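Local coordinates for enolase from the environmental genome shotgun sequencing of the Sargasso Sea (PDB 2QGY), which is of unknown function but belongs to the enolase superfamily, binds magnesium, and probably acts on a carboxylate substrate as its relatives do, at residues L16-D22 and L372-D378. Where two conformers were deposited one is given. Residues are numbered along the deposited sequence.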
loop_
_atom_site.group_PDB
_atom_site.type_symbol
_atom_site.label_atom_id
_atom_site.label_comp_id
_atom_site.label_asym_id
_atom_site.label_seq_id
_atom_site.Cartn_x
_atom_site.Cartn_y
_atom_site.Cartn_z
ATOM N N LEU A 16 9.305 -23.300 -1.961
ATOM C CA LEU A 16 9.659 -21.891 -1.759
ATOM C C LEU A 16 10.749 -21.795 -0.718
ATOM O O LEU A 16 10.651 -22.402 0.345
ATOM C CB LEU A 16 8.434 -21.068 -1.325
ATOM C CG LEU A 16 8.630 -19.575 -0.931
ATOM C CD1 LEU A 16 9.025 -18.718 -2.112
ATOM C CD2 LEU A 16 7.344 -19.031 -0.285
ATOM N N LYS A 17 11.763 -20.986 -1.020
ATOM C CA LYS A 17 12.709 -20.527 -0.018
ATOM C C LYS A 17 12.759 -18.996 -0.031
ATOM O O LYS A 17 12.758 -18.370 -1.101
ATOM C CB LYS A 17 14.093 -21.060 -0.358
ATOM C CG LYS A 17 15.183 -20.770 0.702
ATOM C CD LYS A 17 14.846 -21.289 2.099
ATOM C CE LYS A 17 15.960 -20.985 3.119
ATOM N NZ LYS A 17 17.051 -22.024 3.063
ATOM N N ILE A 18 12.832 -18.432 1.160
ATOM C CA ILE A 18 12.968 -16.977 1.328
ATOM C C ILE A 18 14.120 -16.735 2.293
ATOM O O ILE A 18 14.205 -17.407 3.337
ATOM C CB ILE A 18 11.675 -16.337 1.908
ATOM C CG1 ILE A 18 10.474 -16.620 1.030
ATOM C CG2 ILE A 18 11.864 -14.763 2.114
ATOM C CD1 ILE A 18 9.122 -16.123 1.614
ATOM N N TRP A 19 14.993 -15.779 1.957
ATOM C CA TRP A 19 15.996 -15.286 2.899
ATOM C C TRP A 19 15.723 -13.822 3.115
ATOM O O TRP A 19 15.421 -13.111 2.152
ATOM C CB TRP A 19 17.397 -15.369 2.298
ATOM C CG TRP A 19 17.915 -16.734 2.007
ATOM C CD1 TRP A 19 18.776 -17.450 2.783
ATOM C CD2 TRP A 19 17.679 -17.523 0.829
ATOM N NE1 TRP A 19 19.072 -18.656 2.182
ATOM C CE2 TRP A 19 18.411 -18.728 0.983
ATOM C CE3 TRP A 19 16.921 -17.333 -0.343
ATOM C CZ2 TRP A 19 18.406 -19.737 0.016
ATOM C CZ3 TRP A 19 16.899 -18.357 -1.305
ATOM C CH2 TRP A 19 17.662 -19.525 -1.125
ATOM N N ILE A 20 15.823 -13.375 4.370
ATOM C CA ILE A 20 15.918 -11.941 4.645
ATOM C C ILE A 20 17.307 -11.669 5.202
ATOM O O ILE A 20 17.668 -12.182 6.276
ATOM C CB ILE A 20 14.860 -11.515 5.683
ATOM C CG1 ILE A 20 13.454 -11.876 5.176
ATOM C CG2 ILE A 20 15.055 -10.020 6.072
ATOM C CD1 ILE A 20 12.332 -11.491 6.167
ATOM N N THR A 21 18.112 -10.907 4.467
ATOM C CA THR A 21 19.481 -10.679 4.906
ATOM C C THR A 21 19.516 -9.744 6.134
ATOM O O THR A 21 18.656 -8.879 6.298
ATOM C CB THR A 21 20.415 -10.186 3.767
ATOM O OG1 THR A 21 19.950 -8.923 3.241
ATOM C CG2 THR A 21 20.437 -11.222 2.625
ATOM N N ASP A 22 20.505 -9.931 7.003
ATOM C CA ASP A 22 20.709 -8.983 8.093
ATOM C C ASP A 22 21.312 -7.721 7.503
ATOM O O ASP A 22 21.799 -7.727 6.378
ATOM C CB ASP A 22 21.681 -9.551 9.134
ATOM C CG ASP A 22 21.436 -8.988 10.537
ATOM O OD1 ASP A 22 20.648 -8.020 10.703
ATOM O OD2 ASP A 22 22.037 -9.544 11.471
ATOM N N LEU A 372 24.466 -14.933 5.855
ATOM C CA LEU A 372 24.238 -13.489 5.890
ATOM C C LEU A 372 22.816 -13.129 6.303
ATOM O O LEU A 372 22.492 -11.939 6.392
ATOM C CB LEU A 372 24.524 -12.910 4.498
ATOM C CG LEU A 372 25.960 -12.976 3.980
ATOM C CD1 LEU A 372 26.018 -12.572 2.509
ATOM C CD2 LEU A 372 26.905 -12.091 4.814
ATOM N N SER A 373 21.979 -14.139 6.553
ATOM C CA SER A 373 20.552 -13.911 6.804
ATOM C C SER A 373 20.166 -13.966 8.268
ATOM O O SER A 373 20.737 -14.748 9.052
ATOM C CB SER A 373 19.705 -14.895 5.980
ATOM O OG SER A 373 19.915 -14.629 4.590
ATOM N N ILE A 374 19.213 -13.101 8.616
ATOM C CA ILE A 374 18.632 -12.985 9.946
ATOM C C ILE A 374 17.368 -13.862 10.038
ATOM O O ILE A 374 16.969 -14.286 11.127
ATOM C CB ILE A 374 18.326 -11.473 10.284
ATOM C CG1 ILE A 374 17.992 -11.264 11.772
ATOM C CG2 ILE A 374 17.226 -10.887 9.423
ATOM C CD1 ILE A 374 19.173 -11.556 12.676
ATOM N N TYR A 375 16.749 -14.151 8.891
ATOM C CA TYR A 375 15.511 -14.929 8.849
ATOM C C TYR A 375 15.450 -15.708 7.552
ATOM O O TYR A 375 15.993 -15.288 6.525
ATOM C CB TYR A 375 14.269 -14.029 8.999
ATOM C CG TYR A 375 14.242 -13.221 10.281
ATOM C CD1 TYR A 375 14.356 -13.847 11.531
ATOM C CD2 TYR A 375 14.109 -11.829 10.252
ATOM C CE1 TYR A 375 14.360 -13.111 12.712
ATOM C CE2 TYR A 375 14.106 -11.083 11.434
ATOM C CZ TYR A 375 14.233 -11.733 12.654
ATOM O OH TYR A 375 14.227 -11.004 13.822
ATOM N N SER A 376 14.816 -16.867 7.601
ATOM C CA SER A 376 14.642 -17.648 6.392
ATOM C C SER A 376 13.422 -18.565 6.518
ATOM O O SER A 376 12.967 -18.893 7.623
ATOM C CB SER A 376 15.921 -18.413 6.006
ATOM O OG SER A 376 16.220 -19.451 6.925
ATOM N N LEU A 377 12.868 -18.927 5.380
ATOM C CA LEU A 377 11.654 -19.709 5.349
ATOM C C LEU A 377 11.878 -20.743 4.279
ATOM O O LEU A 377 12.444 -20.431 3.234
ATOM C CB LEU A 377 10.503 -18.779 4.969
ATOM C CG LEU A 377 9.050 -18.929 5.373
ATOM C CD1 LEU A 377 8.863 -19.593 6.756
ATOM C CD2 LEU A 377 8.430 -17.503 5.333
ATOM N N ASP A 378 11.478 -21.985 4.563
ATOM C CA ASP A 378 11.532 -23.077 3.592
ATOM C C ASP A 378 10.188 -23.807 3.620
ATOM O O ASP A 378 9.789 -24.389 4.651
ATOM C CB ASP A 378 12.696 -24.030 3.886
ATOM C CG ASP A 378 13.001 -24.985 2.724
ATOM O OD1 ASP A 378 12.154 -25.146 1.806
ATOM O OD2 ASP A 378 14.108 -25.586 2.731
#
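Strands 16-21 and 375-378 run antiparallel, their axes 4.6 Å apart at closest approach and 178° between N-to-C directions. This pairing lets the end of the chain, arriving from the C-terminal barrel domain, extend the N-terminal capping-domain sheet of the enolase fold as an outermost strand, beside the first strand. Ile-18 and Leu-377 form a hydrogen-bonded pair, with Ile-18 N to Leu-377 O and Leu-377 N to Ile-18 O both 2.9 Å. Ile-20 N donates to Tyr-375 O at 2.9 Å. Ile-20 O, however, takes Ile-374 N at 3.0 Å and, weakly, Tyr-375 N at 3.4 Å: two residues facing one define a classic beta bulge. Beyond it the register is shifted by one, and Asp-22 N reaches Leu-372 O at 2.9 Å.

Ile-18, Ile-20, Tyr-375 and Leu-377 share the sheet face packed against helix 60-74, where Ile-18 meets Ala-64 and Leu-377 meets Lys-68. Within the pair, Ile-18 CD1 lies 4.0 Å from Leu-377 CD2, and Ile-20 CB 4.2 Å from Tyr-375 CB. Lys-17, Trp-19, Ser-376 and Asp-378 project from the other face. There the Trp-19 indole touches helix 366-371, its NE1 hydrogen-bonded to Ser-370, while Ser-373 OG, bonded to Leu-369 O, sits 3.5 Å from Trp-19 CB, near the ring plane at its edge.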